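Local coordinates for protein D-hydantoinase (Ralstonia pickettii, PDB 1NFG) that probably catalyses the stereospecific hydrolysis of the cyclic amide bond in D-hydantoin derivatives, using two zinc ions per subunit, at residues V132-E137 with L168-K173; G120-V125 with K371-F376; C92-D95 with S99-E102. All coordinates share one frame; numbering follows the deposited sequence.

Interaction 1. Residues V132-E137 with L168-K173; sequences VIEELE and LDKAVK
The ammonium group of K170 is held between two carboxylates, those of E134 and E137. K170 NZ gives one hydrogen bond to E134 OE2 at 2.7 Å and another to E137 OE2, also at 2.7 Å, and both bonds are salt bridges. The two acids are used differently: NZ meets E134 OE2 from above the carboxylate plane, 39° out of it, whereas it reaches E137 OE2 from the anti side and only 24° off the plane. Both glutamates lie at about a right angle to the lysine, each folded at chi2 to turn its carboxylate toward it.

Lysine suits this place because it offers an aliphatic stem to the leucine and isoleucine and a charged end to the acids. K170 CB rests 3.8 Å from the L136 methyl CD1, and K170 CG lies 3.8 Å from the I133 branch methyl CG2. The chain kinks at chi2 (-58°) and then runs straight, which carries NZ past these buried residues to the better-exposed side chains of the two acids. E134, E137 and K170 thus form a salt-bridge network joining helix 130-135 and the residues just after it to helix 161-174, on the outside of the TIM barrel. The two negative charges would favour a protonated lysine.

Further out, L136 also touches F147 and L100, while on the far side of helix 161-174 A171 and L168 pack on V178 of a barrel strand. One turn along that helix, K173 NZ pairs with D169 OD1 at 3.1 Å, and D169 OD2 is hydrogen-bonded to Y190 OH of the second subunit. E135, facing away from K170, spends its carboxylate on the backbone amides of L100 and A101, joining helix 130-135 to the start of helix 100-111.

Interaction 2. Residues G120-V125 with K371-F376; sequences GYHIIV and KVFGMF
In the interior of the TIM barrel, H122 of strand 118-124 meets F373, the residue just after helix 358-372, in an offset edge-to-face (T-shaped) aromatic pair. The imidazole turns its edge toward the phenyl face, with ring centroids 5.3 Å apart and planes at 69°. The touching atom is H122 CE1, the carbon between the two ring nitrogens, which lies 3.8 Å from both F373 CD1 and F373 CE1.

Histidine fits here because its ring can serve polar and aromatic neighbours at once. ND1 is hydrogen-bonded to S146 OG and NE2 to V56 O, so both nitrogens are engaged and the ring's rotation is fixed, with CE1 presented to the phenylalanine. The imidazole also meets F91 and lies about 6 Å, side chain to side chain, from the zinc ligand H57, close to the metal site although H122 is not itself a zinc ligand.

F373 lies where the helix ends in a Schellman motif. G374, at positive phi (53°), is the C-prime residue, a conformation that glycine adopts readily; M375 N bonds to A370 O, while the inner bond from G374 N to K371 O is weak. One face of the phenyl ring is covered by V372 CG1, 4.0 Å above its centre, and Y234 meets it edge-to-face. In the last turn of the helix, K371 forms a salt bridge with D14 of the third subunit.

Interaction 3. Residues C92-D95 with S99-E102; sequences CQQD and SLAE
The methyl CD2 of L100 sits over the flat face of the Q94 side-chain amide, almost straight above its carbon: L100 CD2 is 3.9 Å from Q94 CD and equally 3.9 Å from Q94 NE2. The amide therefore turns a face, which has little need of polar partners, to the leucine, and its polar atoms bond in other directions. Q94 OE1 takes the backbone N-H of L126 and NE2 gives to H98 O, so the group is gripped at both ends and cannot easily flip. The chain reaches this place by extending fully, with CG anti to the backbone N (chi1 161°) and chi2 nearly straight. Glutamine is apt here, since its amide offers an acceptor for L126 N and a donor for H98 O at the end of an extended chain. L100 supplies the apolar partner, also packing on V132 and I123.

A water joins the two backbones: it accepts from D95 N at 2.9 Å and donates to S99 O at 2.7 Å. S99 itself points away from Q94 and is the N-cap of helix 100-111, its OG accepting from E102 N at 2.9 Å with an N-H...O angle of 159°. Such a short loop from strand end to capped helix start belongs to a beta-alpha-beta crossover, here strand 85-93, helix 100-111 and strand 118-124, of the kind from which a TIM barrel is built.

In the fold
Along the chain, interaction 3 closes before the others open, and interaction 1 is nested within the long span of chain between the two segments of interaction 2. Their centres lie 14 to 16 Å apart, all within the TIM barrel. Interactions 2 and 3 share the barrel wall, because strands 85-93 and 118-124 are parallel neighbours, paired through C92 with H122 and I124. Interaction 1 lies outside that wall, yet touches both: V132 and L136 pack on V125, just beyond strand 118-124, and V132 also reaches Q94. The three contacts thus touch one another and link the barrel interior near the zinc ions, the strand-to-helix connection and the outer helices.

Interaction 1. Residues V132-E137 with L168-K173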
ATOM      1  N   VAL A 132      38.927  -7.361   9.075  1.00 31.12           N
ATOM      2  CA  VAL A 132      37.767  -8.127   9.521  1.00 29.90           C
ATOM      3  C   VAL A 132      36.833  -8.400   8.350  1.00 29.65           C
ATOM      4  O   VAL A 132      36.429  -9.540   8.110  1.00 30.69           O
ATOM      5  CB  VAL A 132      36.968  -7.378  10.604  1.00 30.02           C
ATOM      6  CG1 VAL A 132      35.605  -8.038  10.789  1.00 28.51           C
ATOM      7  CG2 VAL A 132      37.736  -7.385  11.919  1.00 29.52           C
ATOM      8  N   ILE A 133      36.496  -7.348   7.621  1.00 27.88           N
ATOM      9  CA  ILE A 133      35.614  -7.484   6.482  1.00 27.35           C
ATOM     10  C   ILE A 133      36.221  -8.400   5.433  1.00 26.74           C
ATOM     11  O   ILE A 133      35.517  -9.144   4.755  1.00 27.18           O
ATOM     12  CB  ILE A 133      35.291  -6.100   5.894  1.00 27.61           C
ATOM     13  CG1 ILE A 133      34.210  -5.451   6.762  1.00 28.01           C
ATOM     14  CG2 ILE A 133      34.860  -6.212   4.436  1.00 26.58           C
ATOM     15  CD1 ILE A 133      33.816  -4.071   6.325  1.00 33.52           C
ATOM     16  N   GLU A 134      37.538  -8.366   5.317  1.00 27.29           N
ATOM     17  CA  GLU A 134      38.210  -9.207   4.345  1.00 27.22           C
ATOM     18  C   GLU A 134      38.133 -10.679   4.779  1.00 26.02           C
ATOM     19  O   GLU A 134      38.279 -11.584   3.954  1.00 24.44           O
ATOM     20  CB  GLU A 134      39.658  -8.742   4.187  1.00 27.98           C
ATOM     21  CG  GLU A 134      40.142  -8.694   2.744  1.00 32.96           C
ATOM     22  CD  GLU A 134      39.154  -8.010   1.802  1.00 36.77           C
ATOM     23  OE1 GLU A 134      38.626  -6.930   2.151  1.00 37.89           O
ATOM     24  OE2 GLU A 134      38.910  -8.553   0.701  1.00 38.50           O
ATOM     25  N   GLU A 135      37.888 -10.912   6.067  1.00 25.15           N
ATOM     26  CA  GLU A 135      37.776 -12.274   6.587  1.00 27.43           C
ATOM     27  C   GLU A 135      36.499 -12.951   6.086  1.00 28.71           C
ATOM     28  O   GLU A 135      36.408 -14.181   6.047  1.00 28.73           O
ATOM     29  CB  GLU A 135      37.759 -12.290   8.123  1.00 27.75           C
ATOM     30  CG  GLU A 135      39.095 -12.085   8.807  1.00 26.54           C
ATOM     31  CD  GLU A 135      39.014 -12.311  10.314  1.00 29.52           C
ATOM     32  OE1 GLU A 135      39.056 -13.482  10.765  1.00 29.46           O
ATOM     33  OE2 GLU A 135      38.894 -11.308  11.051  1.00 31.33           O
ATOM     34  N   LEU A 136      35.505 -12.149   5.720  1.00 29.10           N
ATOM     35  CA  LEU A 136      34.249 -12.692   5.225  1.00 28.83           C
ATOM     36  C   LEU A 136      34.496 -13.470   3.936  1.00 29.69           C
ATOM     37  O   LEU A 136      33.627 -14.192   3.456  1.00 30.09           O
ATOM     38  CB  LEU A 136      33.247 -11.563   4.984  1.00 26.29           C
ATOM     39  CG  LEU A 136      32.870 -10.750   6.226  1.00 24.86           C
ATOM     40  CD1 LEU A 136      31.982  -9.597   5.800  1.00 23.27           C
ATOM     41  CD2 LEU A 136      32.169 -11.627   7.262  1.00 21.04           C
ATOM     42  N   GLU A 137      35.691 -13.320   3.381  1.00 30.89           N
ATOM     43  CA  GLU A 137      36.057 -14.028   2.159  1.00 32.52           C
ATOM     44  C   GLU A 137      36.569 -15.408   2.541  1.00 32.32           C
ATOM     45  O   GLU A 137      36.756 -16.267   1.684  1.00 32.11           O
ATOM     46  CB  GLU A 137      37.154 -13.262   1.410  1.00 32.97           C
ATOM     47  CG  GLU A 137      36.706 -11.911   0.881  1.00 37.25           C
ATOM     48  CD  GLU A 137      36.453 -11.918  -0.613  1.00 40.34           C
ATOM     49  OE1 GLU A 137      36.094 -12.986  -1.156  1.00 43.38           O
ATOM     50  OE2 GLU A 137      36.599 -10.852  -1.252  1.00 42.79           O
ATOM     51  N   LEU A 168      26.934  -6.646   2.813  1.00 24.39           N
ATOM     52  CA  LEU A 168      26.054  -7.155   1.762  1.00 24.60           C
ATOM     53  C   LEU A 168      26.895  -7.483   0.538  1.00 25.14           C
ATOM     54  O   LEU A 168      26.677  -8.495  -0.134  1.00 25.48           O
ATOM     55  CB  LEU A 168      24.986  -6.121   1.364  1.00 24.07           C
ATOM     56  CG  LEU A 168      23.547  -6.134   1.906  1.00 23.10           C
ATOM     57  CD1 LEU A 168      23.197  -7.500   2.469  1.00 23.42           C
ATOM     58  CD2 LEU A 168      23.381  -5.077   2.964  1.00 22.37           C
ATOM     59  N   ASP A 169      27.869  -6.627   0.258  1.00 25.38           N
ATOM     60  CA  ASP A 169      28.728  -6.821  -0.898  1.00 26.69           C
ATOM     61  C   ASP A 169      29.617  -8.065  -0.782  1.00 27.03           C
ATOM     62  O   ASP A 169      29.771  -8.814  -1.750  1.00 26.60           O
ATOM     63  CB  ASP A 169      29.573  -5.567  -1.122  1.00 27.86           C
ATOM     64  CG  ASP A 169      30.358  -5.622  -2.408  1.00 30.67           C
ATOM     65  OD1 ASP A 169      31.448  -6.234  -2.409  1.00 35.07           O
ATOM     66  OD2 ASP A 169      29.880  -5.069  -3.421  1.00 30.47           O
ATOM     67  N   LYS A 170      30.195  -8.286   0.397  1.00 26.70           N
ATOM     68  CA  LYS A 170      31.044  -9.451   0.624  1.00 26.05           C
ATOM     69  C   LYS A 170      30.227 -10.744   0.558  1.00 26.48           C
ATOM     70  O   LYS A 170      30.698 -11.763   0.041  1.00 24.92           O
ATOM     71  CB  LYS A 170      31.731  -9.356   1.991  1.00 26.61           C
ATOM     72  CG  LYS A 170      32.974  -8.482   2.011  1.00 27.54           C
ATOM     73  CD  LYS A 170      34.013  -8.988   1.019  1.00 27.57           C
ATOM     74  CE  LYS A 170      35.315  -8.213   1.125  1.00 30.05           C
ATOM     75  NZ  LYS A 170      36.257  -8.547   0.018  1.00 29.10           N
ATOM     76  N   ALA A 171      29.005 -10.695   1.085  1.00 26.34           N
ATOM     77  CA  ALA A 171      28.118 -11.853   1.081  1.00 25.83           C
ATOM     78  C   ALA A 171      27.793 -12.277  -0.352  1.00 27.18           C
ATOM     79  O   ALA A 171      27.758 -13.470  -0.661  1.00 27.27           O
ATOM     80  CB  ALA A 171      26.851 -11.531   1.825  1.00 24.37           C
ATOM     81  N   VAL A 172      27.558 -11.306  -1.230  1.00 26.23           N
ATOM     82  CA  VAL A 172      27.253 -11.632  -2.616  1.00 26.18           C
ATOM     83  C   VAL A 172      28.447 -12.301  -3.283  1.00 27.64           C
ATOM     84  O   VAL A 172      28.289 -13.234  -4.066  1.00 28.14           O
ATOM     85  CB  VAL A 172      26.864 -10.373  -3.426  1.00 25.61           C
ATOM     86  CG1 VAL A 172      26.923 -10.665  -4.914  1.00 21.54           C
ATOM     87  CG2 VAL A 172      25.465  -9.935  -3.057  1.00 22.92           C
ATOM     88  N   LYS A 173      29.645 -11.827  -2.969  1.00 29.13           N
ATOM     89  CA  LYS A 173      30.847 -12.390  -3.568  1.00 30.57           C
ATOM     90  C   LYS A 173      31.185 -13.782  -3.050  1.00 29.74           C
ATOM     91  O   LYS A 173      31.682 -14.616  -3.801  1.00 29.77           O
ATOM     92  CB  LYS A 173      32.028 -11.436  -3.360  1.00 32.36           C
ATOM     93  CG  LYS A 173      31.840 -10.137  -4.133  1.00 38.42           C
ATOM     94  CD  LYS A 173      32.914  -9.091  -3.864  1.00 40.45           C
ATOM     95  CE  LYS A 173      32.645  -7.849  -4.717  1.00 41.41           C
ATOM     96  NZ  LYS A 173      33.666  -6.779  -4.555  1.00 43.00           N
TER

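Interaction 2. Residues G120-V125 with K371-F376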
ATOM      1  N   GLY A 120      25.784 -25.124  14.331  1.00 21.07           N
ATOM      2  CA  GLY A 120      26.482 -24.407  13.276  1.00 19.48           C
ATOM      3  C   GLY A 120      26.686 -23.001  13.812  1.00 18.61           C
ATOM      4  O   GLY A 120      26.232 -22.711  14.923  1.00 16.42           O
ATOM      5  N   TYR A 121      27.357 -22.125  13.065  1.00 19.02           N
ATOM      6  CA  TYR A 121      27.569 -20.758  13.552  1.00 20.50           C
ATOM      7  C   TYR A 121      27.164 -19.679  12.568  1.00 20.86           C
ATOM      8  O   TYR A 121      27.286 -19.846  11.357  1.00 20.96           O
ATOM      9  CB  TYR A 121      29.048 -20.459  13.863  1.00 20.92           C
ATOM     10  CG  TYR A 121      29.780 -21.338  14.856  1.00 22.69           C
ATOM     11  CD1 TYR A 121      29.146 -21.855  15.988  1.00 21.70           C
ATOM     12  CD2 TYR A 121      31.143 -21.601  14.682  1.00 22.41           C
ATOM     13  CE1 TYR A 121      29.858 -22.616  16.921  1.00 23.64           C
ATOM     14  CE2 TYR A 121      31.862 -22.355  15.607  1.00 22.85           C
ATOM     15  CZ  TYR A 121      31.218 -22.862  16.719  1.00 23.59           C
ATOM     16  OH  TYR A 121      31.931 -23.631  17.612  1.00 24.37           O
ATOM     17  N   HIS A 122      26.691 -18.563  13.111  1.00 21.24           N
ATOM     18  CA  HIS A 122      26.388 -17.382  12.308  1.00 22.27           C
ATOM     19  C   HIS A 122      27.518 -16.498  12.814  1.00 23.51           C
ATOM     20  O   HIS A 122      27.905 -16.604  13.984  1.00 23.62           O
ATOM     21  CB  HIS A 122      25.084 -16.697  12.711  1.00 21.25           C
ATOM     22  CG  HIS A 122      23.858 -17.511  12.466  1.00 19.72           C
ATOM     23  ND1 HIS A 122      23.495 -17.948  11.212  1.00 17.31           N
ATOM     24  CD2 HIS A 122      22.881 -17.916  13.310  1.00 17.14           C
ATOM     25  CE1 HIS A 122      22.341 -18.586  11.293  1.00 19.81           C
ATOM     26  NE2 HIS A 122      21.948 -18.580  12.555  1.00 20.06           N
ATOM     27  N   ILE A 123      28.057 -15.629  11.973  1.00 23.71           N
ATOM     28  CA  ILE A 123      29.119 -14.771  12.464  1.00 23.55           C
ATOM     29  C   ILE A 123      28.643 -13.324  12.613  1.00 24.13           C
ATOM     30  O   ILE A 123      28.171 -12.713  11.649  1.00 25.23           O
ATOM     31  CB  ILE A 123      30.361 -14.828  11.540  1.00 22.32           C
ATOM     32  CG1 ILE A 123      31.495 -13.999  12.155  1.00 21.74           C
ATOM     33  CG2 ILE A 123      29.999 -14.342  10.141  1.00 21.69           C
ATOM     34  CD1 ILE A 123      31.809 -14.367  13.609  1.00 17.44           C
ATOM     35  N   ILE A 124      28.743 -12.791  13.830  1.00 22.86           N
ATOM     36  CA  ILE A 124      28.350 -11.411  14.087  1.00 22.08           C
ATOM     37  C   ILE A 124      29.542 -10.496  13.857  1.00 23.59           C
ATOM     38  O   ILE A 124      30.607 -10.697  14.438  1.00 24.82           O
ATOM     39  CB  ILE A 124      27.902 -11.181  15.535  1.00 20.36           C
ATOM     40  CG1 ILE A 124      26.589 -11.902  15.811  1.00 19.64           C
ATOM     41  CG2 ILE A 124      27.740  -9.694  15.781  1.00 20.41           C
ATOM     42  CD1 ILE A 124      26.010 -11.600  17.170  1.00 16.87           C
ATOM     43  N   VAL A 125      29.358  -9.490  13.012  1.00 23.47           N
ATOM     44  CA  VAL A 125      30.411  -8.531  12.724  1.00 22.32           C
ATOM     45  C   VAL A 125      30.056  -7.196  13.381  1.00 23.57           C
ATOM     46  O   VAL A 125      29.202  -6.466  12.884  1.00 23.53           O
ATOM     47  CB  VAL A 125      30.555  -8.319  11.217  1.00 20.65           C
ATOM     48  CG1 VAL A 125      31.663  -7.324  10.931  1.00 20.31           C
ATOM     49  CG2 VAL A 125      30.832  -9.639  10.542  1.00 22.20           C
ATOM     50  N   LYS A 371      16.734 -25.630   4.967  1.00 21.20           N
ATOM     51  CA  LYS A 371      16.907 -25.282   3.567  1.00 21.06           C
ATOM     52  C   LYS A 371      17.639 -23.958   3.415  1.00 21.37           C
ATOM     53  O   LYS A 371      18.665 -23.885   2.740  1.00 22.41           O
ATOM     54  CB  LYS A 371      15.554 -25.181   2.863  1.00 21.68           C
ATOM     55  CG  LYS A 371      14.898 -26.506   2.545  1.00 22.64           C
ATOM     56  CD  LYS A 371      13.574 -26.281   1.846  1.00 23.28           C
ATOM     57  CE  LYS A 371      12.948 -27.586   1.391  1.00 24.43           C
ATOM     58  NZ  LYS A 371      11.610 -27.353   0.785  1.00 24.00           N
ATOM     59  N   VAL A 372      17.116 -22.915   4.047  1.00 19.97           N
ATOM     60  CA  VAL A 372      17.721 -21.594   3.947  1.00 19.76           C
ATOM     61  C   VAL A 372      19.181 -21.550   4.378  1.00 20.25           C
ATOM     62  O   VAL A 372      20.032 -21.060   3.641  1.00 19.74           O
ATOM     63  CB  VAL A 372      16.923 -20.556   4.772  1.00 19.61           C
ATOM     64  CG1 VAL A 372      17.614 -19.194   4.731  1.00 15.51           C
ATOM     65  CG2 VAL A 372      15.509 -20.454   4.225  1.00 18.17           C
ATOM     66  N   PHE A 373      19.477 -22.083   5.558  1.00 20.50           N
ATOM     67  CA  PHE A 373      20.838 -22.048   6.070  1.00 20.60           C
ATOM     68  C   PHE A 373      21.789 -23.185   5.674  1.00 20.82           C
ATOM     69  O   PHE A 373      22.712 -23.520   6.411  1.00 20.27           O
ATOM     70  CB  PHE A 373      20.772 -21.866   7.583  1.00 20.78           C
ATOM     71  CG  PHE A 373      20.145 -20.562   7.984  1.00 22.44           C
ATOM     72  CD1 PHE A 373      20.857 -19.366   7.857  1.00 22.98           C
ATOM     73  CD2 PHE A 373      18.821 -20.508   8.411  1.00 23.57           C
ATOM     74  CE1 PHE A 373      20.258 -18.131   8.146  1.00 22.64           C
ATOM     75  CE2 PHE A 373      18.207 -19.280   8.702  1.00 24.24           C
ATOM     76  CZ  PHE A 373      18.930 -18.088   8.568  1.00 24.22           C
ATOM     77  N   GLY A 374      21.555 -23.747   4.491  1.00 21.73           N
ATOM     78  CA  GLY A 374      22.392 -24.799   3.929  1.00 21.75           C
ATOM     79  C   GLY A 374      22.707 -26.061   4.706  1.00 22.40           C
ATOM     80  O   GLY A 374      23.869 -26.444   4.807  1.00 22.91           O
ATOM     81  N   MET A 375      21.682 -26.720   5.234  1.00 23.02           N
ATOM     82  CA  MET A 375      21.867 -27.954   5.990  1.00 23.20           C
ATOM     83  C   MET A 375      20.915 -29.026   5.469  1.00 24.21           C
ATOM     84  O   MET A 375      20.804 -30.107   6.051  1.00 25.24           O
ATOM     85  CB  MET A 375      21.575 -27.718   7.469  1.00 23.80           C
ATOM     86  CG  MET A 375      22.394 -26.620   8.098  1.00 24.81           C
ATOM     87  SD  MET A 375      22.008 -26.466   9.843  1.00 27.96           S
ATOM     88  CE  MET A 375      20.498 -25.504   9.778  1.00 27.20           C
ATOM     89  N   PHE A 376      20.230 -28.708   4.374  1.00 23.29           N
ATOM     90  CA  PHE A 376      19.252 -29.599   3.756  1.00 21.84           C
ATOM     91  C   PHE A 376      19.891 -30.305   2.570  1.00 21.94           C
ATOM     92  O   PHE A 376      20.623 -29.687   1.805  1.00 23.14           O
ATOM     93  CB  PHE A 376      18.038 -28.759   3.317  1.00 20.71           C
ATOM     94  CG  PHE A 376      16.975 -29.525   2.583  1.00 16.37           C
ATOM     95  CD1 PHE A 376      17.045 -29.694   1.205  1.00 16.40           C
ATOM     96  CD2 PHE A 376      15.891 -30.068   3.272  1.00 15.71           C
ATOM     97  CE1 PHE A 376      16.038 -30.402   0.514  1.00 15.44           C
ATOM     98  CE2 PHE A 376      14.887 -30.773   2.595  1.00 14.06           C
ATOM     99  CZ  PHE A 376      14.964 -30.938   1.214  1.00 13.13           C
TER

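Interaction 3. Residues C92-D95 with S99-E102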
ATOM      1  N   CYS A  92      27.899 -16.622  16.711  1.00 25.11           N
ATOM      2  CA  CYS A  92      29.279 -16.475  17.147  1.00 26.64           C
ATOM      3  C   CYS A  92      29.556 -14.976  17.134  1.00 26.48           C
ATOM      4  O   CYS A  92      29.533 -14.340  16.076  1.00 25.52           O
ATOM      5  CB  CYS A  92      30.211 -17.203  16.174  1.00 28.25           C
ATOM      6  SG  CYS A  92      31.978 -16.955  16.475  1.00 27.79           S
ATOM      7  N   GLN A  93      29.819 -14.416  18.310  1.00 27.44           N
ATOM      8  CA  GLN A  93      30.047 -12.980  18.429  1.00 28.54           C
ATOM      9  C   GLN A  93      31.497 -12.502  18.463  1.00 27.42           C
ATOM     10  O   GLN A  93      32.282 -12.917  19.314  1.00 27.82           O
ATOM     11  CB  GLN A  93      29.323 -12.453  19.669  1.00 29.19           C
ATOM     12  CG  GLN A  93      29.254 -10.941  19.719  1.00 33.44           C
ATOM     13  CD  GLN A  93      28.424 -10.441  20.878  1.00 36.46           C
ATOM     14  OE1 GLN A  93      28.806 -10.591  22.038  1.00 39.08           O
ATOM     15  NE2 GLN A  93      27.275  -9.849  20.571  1.00 38.25           N
ATOM     16  N   GLN A  94      31.839 -11.609  17.538  1.00 26.18           N
ATOM     17  CA  GLN A  94      33.183 -11.042  17.479  1.00 25.73           C
ATOM     18  C   GLN A  94      33.382 -10.105  18.665  1.00 25.79           C
ATOM     19  O   GLN A  94      32.424  -9.544  19.193  1.00 25.03           O
ATOM     20  CB  GLN A  94      33.374 -10.252  16.179  1.00 24.65           C
ATOM     21  CG  GLN A  94      34.530  -9.264  16.196  1.00 24.50           C
ATOM     22  CD  GLN A  94      34.505  -8.319  15.004  1.00 26.84           C
ATOM     23  OE1 GLN A  94      33.459  -7.768  14.665  1.00 29.23           O
ATOM     24  NE2 GLN A  94      35.656  -8.117  14.371  1.00 26.56           N
ATOM     25  N   ASP A  95      34.630  -9.958  19.093  1.00 27.45           N
ATOM     26  CA  ASP A  95      34.962  -9.065  20.198  1.00 27.39           C
ATOM     27  C   ASP A  95      35.625  -7.855  19.570  1.00 26.93           C
ATOM     28  O   ASP A  95      36.465  -7.998  18.683  1.00 26.29           O
ATOM     29  CB  ASP A  95      35.921  -9.749  21.165  1.00 28.30           C
ATOM     30  CG  ASP A  95      35.264 -10.875  21.928  1.00 31.05           C
ATOM     31  OD1 ASP A  95      34.348 -10.591  22.728  1.00 30.11           O
ATOM     32  OD2 ASP A  95      35.658 -12.046  21.725  1.00 34.96           O
ATOM     33  N   SER A  99      39.788 -10.465  15.723  1.00 30.53           N
ATOM     34  CA  SER A  99      39.399 -11.007  14.421  1.00 28.41           C
ATOM     35  C   SER A  99      38.181 -11.923  14.480  1.00 28.34           C
ATOM     36  O   SER A  99      37.699 -12.285  15.564  1.00 26.23           O
ATOM     37  CB  SER A  99      40.556 -11.794  13.817  1.00 27.69           C
ATOM     38  OG  SER A  99      40.825 -12.947  14.597  1.00 27.16           O
ATOM     39  N   LEU A 100      37.685 -12.299  13.305  1.00 26.64           N
ATOM     40  CA  LEU A 100      36.539 -13.195  13.243  1.00 27.91           C
ATOM     41  C   LEU A 100      37.047 -14.581  13.632  1.00 27.20           C
ATOM     42  O   LEU A 100      36.419 -15.286  14.433  1.00 25.43           O
ATOM     43  CB  LEU A 100      35.921 -13.198  11.834  1.00 26.46           C
ATOM     44  CG  LEU A 100      35.356 -11.834  11.412  1.00 25.00           C
ATOM     45  CD1 LEU A 100      34.651 -11.953  10.082  1.00 24.78           C
ATOM     46  CD2 LEU A 100      34.400 -11.325  12.479  1.00 22.91           C
ATOM     47  N   ALA A 101      38.197 -14.955  13.076  1.00 26.50           N
ATOM     48  CA  ALA A 101      38.805 -16.237  13.392  1.00 25.81           C
ATOM     49  C   ALA A 101      38.942 -16.366  14.914  1.00 26.89           C
ATOM     50  O   ALA A 101      38.543 -17.388  15.486  1.00 27.41           O
ATOM     51  CB  ALA A 101      40.157 -16.342  12.732  1.00 24.10           C
ATOM     52  N   GLU A 102      39.488 -15.331  15.565  1.00 26.40           N
ATOM     53  CA  GLU A 102      39.656 -15.349  17.022  1.00 26.72           C
ATOM     54  C   GLU A 102      38.303 -15.701  17.654  1.00 25.72           C
ATOM     55  O   GLU A 102      38.237 -16.436  18.642  1.00 26.44           O
ATOM     56  CB  GLU A 102      40.144 -13.975  17.571  1.00 30.48           C
ATOM     57  CG  GLU A 102      41.664 -13.602  17.412  1.00 32.79           C
ATOM     58  CD  GLU A 102      42.132 -12.488  18.398  1.00 37.31           C
ATOM     59  OE1 GLU A 102      41.872 -12.646  19.610  1.00 39.67           O
ATOM     60  OE2 GLU A 102      42.758 -11.467  17.991  1.00 35.91           O
TER
HETATM   61  O   HOH W   1      36.642 -11.706  17.939  1.00 18.99           O